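Local structure of PLP-Dependent L-Arginine Hydroxylase MppP (Streptomyces wadayamensis, 6C9B) at residues V108-V111 and H112-D116; V130-E133 and E134-H138; A144-L147 and S148-C152. The protein oxidises L-arginine with the help of pyridoxal 5'-phosphate, working as an oxidase and not an oxygenase, and binds its products 4-hydroxy-2-ketoarginine and 2-ketoarginine. All coordinates share one frame; numbering follows the deposited sequence.

In the fold
All three contacts are local, at or beside one edge of the large mixed sheet, each made where a strand or helix gives way to the next element. Contact 1 is fully buried and ends at the ligand pocket; its two segments meet by apolar packing, and its polar groups find partners outside. Contacts 2 and 3 are partly buried and lie away from the ligand pocket and the magnesium-binding residues, and main-chain hydrogen bonds define both: one helix start, one helix end. Contact 1 lies on strand 107-112 and contact 2 on its neighbour 128-133. Contact 3 leads into strand 152-156, which pairs with 107-112, and packs Leu146 and Val150 against Val130 of contact 2.

Contact 1 of 3, residues V108-V111 and H112-D116; sequences VALV and HPTFD. With EGV ((4S)-5-carbamimidamido-4-hydroxy-2-oxopentanoic acid), chain F.
Thr114 folds back on Val111 three residues earlier, after a bend that passes through the cis peptide bond before Pro113. From CB outward, every atom of the threonine has a neighbour. CB itself lies 3.6 Å from Val111 O and 3.9 Å from Val111 CG1, and the two side chains cross at about a right angle. The hydroxyl branch brushes the same valine methyl, with OG1 3.9 Å from Val111 CG1, while its hydrogen-bonding partners are Asn159 and Thr156. With OG1 trans to the main-chain nitrogen (chi1 -159°), the methyl branch is left between that nitrogen and the carbonyl carbon, from where CG2 comes within 3.5 Å of Val111 O. The same CG2 reaches Leu110 CD1 at 4.2 Å, a looser touch at the very tip of both side chains. Val111 O is not left to these carbons alone, for the indole NH of Trp341 bonds to it.

This is the end of strand 107-112 in the seven-stranded mixed sheet of the PLP-dependent aminotransferase fold, where the chain leaves the sheet and runs to the catalytic pocket before entering helix 116-124. Two residues of the turn have marked roles. Phe115 turns one ring face to the bound product: the keto oxygen EGV O13 sits over that face, 3.0 Å from Phe115 CZ, and EGV C09 lies over the same face, displaced toward the rim. The guanidinium carbon C03 lies instead at the edge of the ring, in its plane. Further grip on the product comes from hydrogen bonds with His29, Arg352 and Asn160, among others. Asp116, next in the chain, binds magnesium in another crystal structure of this protein; here its OD2 accepts a hydrogen bond from Leu11 N.

Contact 2 of 3, residues V130-E133 and E134-H138; sequences VPVE and EDALH
A single water links Glu133 to the main chain of Glu134: it donates to Glu133 OE1 at 2.6 Å and accepts from Glu134 N at 3.0 Å. Glu133 is the N-cap residue, and its side chain, bent at chi2 (-70°), curls back so that its carboxylate serves the first turn through this water instead of directly. The other oxygen, OE2, accepts a hydrogen bond from His112, which probably helps to fix the carboxylate in its bend.

The main chain supplies the first helical bond. Leu137 N donates to Glu133 O at 3.0 Å, with an N-H...O angle of 160°. Beside this bond an apolar patch closes the corner: Val132 CG1, trans to its own main-chain nitrogen, lies 4.0 Å from Leu137 CB and 4.1 Å from Ala136 CB. The valine and leucine side chains cross at about a right angle, and Leu137 continues inward onto Val111.

Asp135 forms a salt bridge with Arg164, and Glu134 OE2 is hydrogen-bonded to Thr162 and Asn159. The directions of the short strand and helix segments differ by 78°, a sharp corner that takes the chain from the outermost strand of the sheet into the short helix 134-139: a strand-to-helix turn at the sheet's edge, with Glu133 at the N-cap position and a water between its carboxylate and Glu134 N.

Contact 3 of 3, residues A144-L147 and S148-C152; sequences AELL and SSVGC
Leu146 O receives two hydrogen bonds from one residue, Ser149, whose main-chain NH lies 2.9 Å away and whose hydroxyl OG is closer still at 2.7 Å. Both donors come from the same face of the carbonyl plane. The NH stands well above that plane, 62° out of it, whereas the hydroxyl is tilted by only 26°. The serine gains this position by holding OG between its main-chain nitrogen and carbonyl carbon (chi1 70°), which folds the hydroxyl back over the preceding turn. The same OG is also bonded by Arg107 NH1, so it gives to the helix and accepts from the guanidinium.

One residue earlier the bond is an alpha-helical i to i+4 one, Ser148 N donating to Ala144 O at 2.9 Å, whereas Ser149 N to Leu146 O is i to i+3, as in a 3-10 turn. Ser148 OG likewise turns back on the chain, 3.2 Å from Glu145 O, but Ala144 O is also within reach of its proton, and this bond is not settled. The NH of Leu146 also has a partner, the hydroxyl of Ser143.

Beyond Ser149 the helix ends, and Val150 packs against Leu146. It places CG2 3.5 Å from Leu146 O, while its CG1 meets Leu146 CD1 at 4.0 Å.

Both of these side chains press on Val130 of the edge strand 128-133, and Leu147 points to helix 168-181, where it touches Gln177 and His181. Past the helix end, the backbone of Gly151 bonds to Arg107 and Val184, and that of Cys152 to Ala109, as the chain enters strand 152-156 between strands 107-112 and 184-188.

Contact 1 of 3, residues V108-V111 and H112-D116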
loop_
_atom_site.group_PDB
_atom_site.type_symbol
_atom_site.label_atom_id
_atom_site.label_comp_id
_atom_site.label_asym_id
_atom_site.label_seq_id
_atom_site.Cartn_x
_atom_site.Cartn_y
_atom_site.Cartn_z
ATOM N N VAL B 108 -19.507 14.153 2.443
ATOM C CA VAL B 108 -19.458 13.036 3.385
ATOM C C VAL B 108 -19.578 13.586 4.794
ATOM O O VAL B 108 -18.881 14.542 5.143
ATOM C CB VAL B 108 -18.141 12.241 3.237
ATOM C CG1 VAL B 108 -18.021 11.116 4.234
ATOM C CG2 VAL B 108 -18.004 11.718 1.830
ATOM N N ALA B 109 -20.476 13.006 5.594
ATOM C CA ALA B 109 -20.520 13.307 7.020
ATOM C C ALA B 109 -19.506 12.405 7.710
ATOM O O ALA B 109 -19.500 11.189 7.485
ATOM C CB ALA B 109 -21.931 13.092 7.567
ATOM N N LEU B 110 -18.598 13.006 8.494
ATOM C CA LEU B 110 -17.480 12.298 9.086
ATOM C C LEU B 110 -17.373 12.610 10.571
ATOM O O LEU B 110 -17.472 13.774 10.976
ATOM C CB LEU B 110 -16.165 12.681 8.403
ATOM C CG LEU B 110 -14.885 12.082 8.949
ATOM C CD1 LEU B 110 -14.856 10.572 8.845
ATOM C CD2 LEU B 110 -13.733 12.635 8.184
ATOM N N VAL B 111 -17.206 11.564 11.380
ATOM C CA VAL B 111 -17.062 11.786 12.822
ATOM C C VAL B 111 -15.843 12.665 13.102
ATOM O O VAL B 111 -14.812 12.593 12.422
ATOM C CB VAL B 111 -16.986 10.446 13.575
ATOM C CG1 VAL B 111 -15.747 9.629 13.165
ATOM C CG2 VAL B 111 -17.011 10.688 15.075
ATOM N N HIS B 112 -15.981 13.536 14.099
ATOM C CA HIS B 112 -14.970 14.527 14.425
ATOM C C HIS B 112 -14.843 14.540 15.945
ATOM O O HIS B 112 -15.853 14.690 16.640
ATOM C CB HIS B 112 -15.411 15.896 13.896
ATOM C CG HIS B 112 -14.442 17.000 14.159
ATOM N ND1 HIS B 112 -14.655 17.972 15.120
ATOM C CD2 HIS B 112 -13.267 17.308 13.566
ATOM C CE1 HIS B 112 -13.640 18.819 15.112
ATOM N NE2 HIS B 112 -12.788 18.442 14.180
ATOM N N PRO B 113 -13.639 14.370 16.505
ATOM C CA PRO B 113 -12.359 14.106 15.859
ATOM C C PRO B 113 -12.272 12.687 15.349
ATOM O O PRO B 113 -13.081 11.826 15.732
ATOM C CB PRO B 113 -11.357 14.345 16.987
ATOM C CG PRO B 113 -12.118 13.841 18.199
ATOM C CD PRO B 113 -13.530 14.328 17.977
ATOM N N THR B 114 -11.291 12.430 14.487
ATOM C CA THR B 114 -10.942 11.065 14.111
ATOM C C THR B 114 -9.531 11.104 13.544
ATOM O O THR B 114 -8.927 12.170 13.396
ATOM C CB THR B 114 -11.983 10.439 13.158
ATOM O OG1 THR B 114 -11.877 9.001 13.209
ATOM C CG2 THR B 114 -11.850 10.923 11.738
ATOM N N PHE B 115 -9.002 9.931 13.237
ATOM C CA PHE B 115 -7.656 9.837 12.685
ATOM C C PHE B 115 -7.592 10.635 11.378
ATOM O O PHE B 115 -8.445 10.469 10.497
ATOM C CB PHE B 115 -7.306 8.364 12.459
ATOM C CG PHE B 115 -6.017 8.147 11.730
ATOM C CD1 PHE B 115 -4.906 8.936 12.000
ATOM C CD2 PHE B 115 -5.917 7.144 10.774
ATOM C CE1 PHE B 115 -3.708 8.737 11.321
ATOM C CE2 PHE B 115 -4.726 6.925 10.106
ATOM C CZ PHE B 115 -3.619 7.731 10.373
ATOM N N ASP B 116 -6.611 11.530 11.273
ATOM C CA ASP B 116 -6.745 12.618 10.307
ATOM C C ASP B 116 -6.567 12.143 8.880
ATOM O O ASP B 116 -7.049 12.826 7.959
ATOM C CB ASP B 116 -5.798 13.807 10.621
ATOM C CG ASP B 116 -4.281 13.485 10.482
ATOM O OD1 ASP B 116 -3.890 12.312 10.441
ATOM O OD2 ASP B 116 -3.495 14.455 10.413
HETATM C C10 EGV F . -2.098 6.214 14.545
HETATM C C02 EGV F . -0.057 5.803 9.945
HETATM C C03 EGV F . -1.048 6.884 7.924
HETATM C C06 EGV F . -1.198 5.383 10.849
HETATM C C07 EGV F . -1.153 6.293 12.096
HETATM C C09 EGV F . -2.359 6.097 13.051
HETATM N N01 EGV F . -0.358 6.997 9.169
HETATM N N04 EGV F . -1.332 8.047 7.166
HETATM N N05 EGV F . -1.454 5.706 7.499
HETATM O O08 EGV F . -1.037 4.076 11.224
HETATM O O11 EGV F . -3.011 5.898 15.284
HETATM O O12 EGV F . -1.005 6.608 14.996
HETATM O O13 EGV F . -3.493 5.856 12.648
#

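Contact 2 of 3, residues V130-E133 and E134-H138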
loop_
_atom_site.group_PDB
_atom_site.type_symbol
_atom_site.label_atom_id
_atom_site.label_comp_id
_atom_site.label_asym_id
_atom_site.label_seq_id
_atom_site.Cartn_x
_atom_site.Cartn_y
_atom_site.Cartn_z
ATOM N N VAL B 130 -18.480 17.147 6.147
ATOM C CA VAL B 130 -19.339 17.748 7.164
ATOM C C VAL B 130 -18.997 17.077 8.488
ATOM O O VAL B 130 -19.209 15.866 8.622
ATOM C CB VAL B 130 -20.831 17.566 6.844
ATOM C CG1 VAL B 130 -21.653 18.292 7.895
ATOM C CG2 VAL B 130 -21.147 18.063 5.472
ATOM N N PRO B 131 -18.473 17.794 9.487
ATOM C CA PRO B 131 -18.138 17.131 10.755
ATOM C C PRO B 131 -19.370 16.784 11.571
ATOM O O PRO B 131 -20.319 17.565 11.644
ATOM C CB PRO B 131 -17.297 18.177 11.484
ATOM C CG PRO B 131 -17.768 19.471 10.958
ATOM C CD PRO B 131 -18.064 19.214 9.501
ATOM N N VAL B 132 -19.342 15.608 12.190
ATOM C CA VAL B 132 -20.363 15.191 13.153
ATOM C C VAL B 132 -19.654 14.931 14.470
ATOM O O VAL B 132 -18.828 14.017 14.560
ATOM C CB VAL B 132 -21.125 13.944 12.694
ATOM C CG1 VAL B 132 -22.261 13.640 13.659
ATOM C CG2 VAL B 132 -21.659 14.137 11.289
ATOM N N GLU B 133 -19.937 15.766 15.477
ATOM C CA GLU B 133 -19.300 15.583 16.772
ATOM C C GLU B 133 -19.802 14.294 17.406
ATOM O O GLU B 133 -20.910 13.827 17.127
ATOM C CB GLU B 133 -19.605 16.753 17.714
ATOM C CG GLU B 133 -19.082 18.093 17.223
ATOM C CD GLU B 133 -17.555 18.202 17.266
ATOM O OE1 GLU B 133 -16.915 17.705 18.229
ATOM O OE2 GLU B 133 -17.005 18.812 16.332
ATOM N N GLU B 134 -18.994 13.756 18.319
ATOM C CA GLU B 134 -19.311 12.451 18.881
ATOM C C GLU B 134 -20.633 12.472 19.629
ATOM O O GLU B 134 -21.408 11.519 19.538
ATOM C CB GLU B 134 -18.171 11.971 19.782
ATOM C CG GLU B 134 -16.977 11.568 19.004
ATOM C CD GLU B 134 -15.908 10.937 19.838
ATOM O OE1 GLU B 134 -15.552 11.566 20.872
ATOM O OE2 GLU B 134 -15.444 9.833 19.448
ATOM N N ASP B 135 -20.928 13.552 20.376
ATOM C CA ASP B 135 -22.179 13.585 21.120
ATOM C C ASP B 135 -23.369 13.487 20.188
ATOM O O ASP B 135 -24.337 12.775 20.484
ATOM C CB ASP B 135 -22.276 14.859 21.936
ATOM C CG ASP B 135 -21.527 14.768 23.241
ATOM O OD1 ASP B 135 -21.088 13.648 23.584
ATOM O OD2 ASP B 135 -21.378 15.815 23.901
ATOM N N ALA B 136 -23.317 14.199 19.056
ATOM C CA ALA B 136 -24.402 14.129 18.080
ATOM C C ALA B 136 -24.515 12.740 17.467
ATOM O O ALA B 136 -25.626 12.214 17.290
ATOM C CB ALA B 136 -24.187 15.181 16.978
ATOM N N LEU B 137 -23.381 12.135 17.116
ATOM C CA LEU B 137 -23.390 10.835 16.449
ATOM C C LEU B 137 -23.977 9.740 17.333
ATOM O O LEU B 137 -24.760 8.896 16.876
ATOM C CB LEU B 137 -21.959 10.462 16.062
ATOM C CG LEU B 137 -21.770 9.071 15.468
ATOM C CD1 LEU B 137 -22.489 8.976 14.156
ATOM C CD2 LEU B 137 -20.263 8.786 15.286
ATOM N N HIS B 138 -23.558 9.695 18.589
ATOM C CA HIS B 138 -23.992 8.641 19.491
ATOM C C HIS B 138 -25.337 8.937 20.128
ATOM O O HIS B 138 -26.099 8.004 20.420
ATOM C CB HIS B 138 -22.939 8.434 20.588
ATOM C CG HIS B 138 -21.631 7.949 20.053
ATOM N ND1 HIS B 138 -21.359 6.613 19.855
ATOM C CD2 HIS B 138 -20.558 8.625 19.591
ATOM C CE1 HIS B 138 -20.155 6.485 19.322
ATOM N NE2 HIS B 138 -19.645 7.693 19.154
HETATM O O HOH W 1 -16.581 15.336 19.149
#

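Contact 3 of 3, residues A144-L147 and S148-C152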
loop_
_atom_site.group_PDB
_atom_site.type_symbol
_atom_site.label_atom_id
_atom_site.label_comp_id
_atom_site.label_asym_id
_atom_site.label_seq_id
_atom_site.Cartn_x
_atom_site.Cartn_y
_atom_site.Cartn_z
ATOM N N ALA B 144 -32.607 14.935 9.044
ATOM C CA ALA B 144 -32.945 14.669 7.654
ATOM C C ALA B 144 -32.242 15.652 6.737
ATOM O O ALA B 144 -31.903 15.321 5.595
ATOM C CB ALA B 144 -34.467 14.741 7.474
ATOM N N GLU B 145 -32.019 16.874 7.227
ATOM C CA GLU B 145 -31.311 17.877 6.447
ATOM C C GLU B 145 -29.889 17.427 6.171
ATOM O O GLU B 145 -29.394 17.545 5.043
ATOM C CB GLU B 145 -31.322 19.210 7.195
ATOM C CG GLU B 145 -30.170 20.139 6.830
ATOM C CD GLU B 145 -30.461 21.593 7.134
ATOM O OE1 GLU B 145 -31.647 21.982 7.112
ATOM O OE2 GLU B 145 -29.498 22.348 7.396
ATOM N N LEU B 146 -29.217 16.883 7.185
ATOM C CA LEU B 146 -27.869 16.385 6.961
ATOM C C LEU B 146 -27.884 15.206 5.997
ATOM O O LEU B 146 -27.096 15.154 5.042
ATOM C CB LEU B 146 -27.234 15.982 8.289
ATOM C CG LEU B 146 -25.841 15.361 8.160
ATOM C CD1 LEU B 146 -24.861 16.344 7.516
ATOM C CD2 LEU B 146 -25.363 14.933 9.528
ATOM N N LEU B 147 -28.764 14.233 6.242
ATOM C CA LEU B 147 -28.726 13.007 5.455
ATOM C C LEU B 147 -29.055 13.282 3.997
ATOM O O LEU B 147 -28.484 12.646 3.105
ATOM C CB LEU B 147 -29.684 11.966 6.037
ATOM C CG LEU B 147 -29.159 11.351 7.339
ATOM C CD1 LEU B 147 -30.254 10.592 8.066
ATOM C CD2 LEU B 147 -27.979 10.449 7.053
ATOM N N SER B 148 -29.927 14.246 3.741
ATOM C CA SER B 148 -30.265 14.601 2.369
ATOM C C SER B 148 -29.175 15.419 1.694
ATOM O O SER B 148 -29.233 15.615 0.475
ATOM C CB SER B 148 -31.586 15.377 2.332
ATOM O OG SER B 148 -31.403 16.720 2.757
ATOM N N SER B 149 -28.181 15.889 2.442
ATOM C CA SER B 149 -27.092 16.665 1.875
ATOM C C SER B 149 -25.787 15.894 1.718
ATOM O O SER B 149 -24.846 16.448 1.146
ATOM C CB SER B 149 -26.819 17.899 2.738
ATOM O OG SER B 149 -26.244 17.531 3.975
ATOM N N VAL B 150 -25.684 14.656 2.205
ATOM C CA VAL B 150 -24.449 13.899 2.050
ATOM C C VAL B 150 -24.757 12.575 1.367
ATOM O O VAL B 150 -25.881 12.070 1.409
ATOM C CB VAL B 150 -23.724 13.645 3.391
ATOM C CG1 VAL B 150 -23.376 14.956 4.062
ATOM C CG2 VAL B 150 -24.588 12.783 4.317
ATOM N N GLY B 151 -23.728 12.003 0.750
ATOM C CA GLY B 151 -23.870 10.725 0.079
ATOM C C GLY B 151 -23.337 9.559 0.889
ATOM O O GLY B 151 -23.508 8.393 0.494
ATOM N N CYS B 152 -22.662 9.872 1.998
ATOM C CA CYS B 152 -21.984 8.882 2.826
ATOM C C CYS B 152 -21.863 9.461 4.221
ATOM O O CYS B 152 -21.628 10.662 4.376
ATOM C CB CYS B 152 -20.599 8.549 2.280
ATOM S SG CYS B 152 -19.648 7.403 3.245
#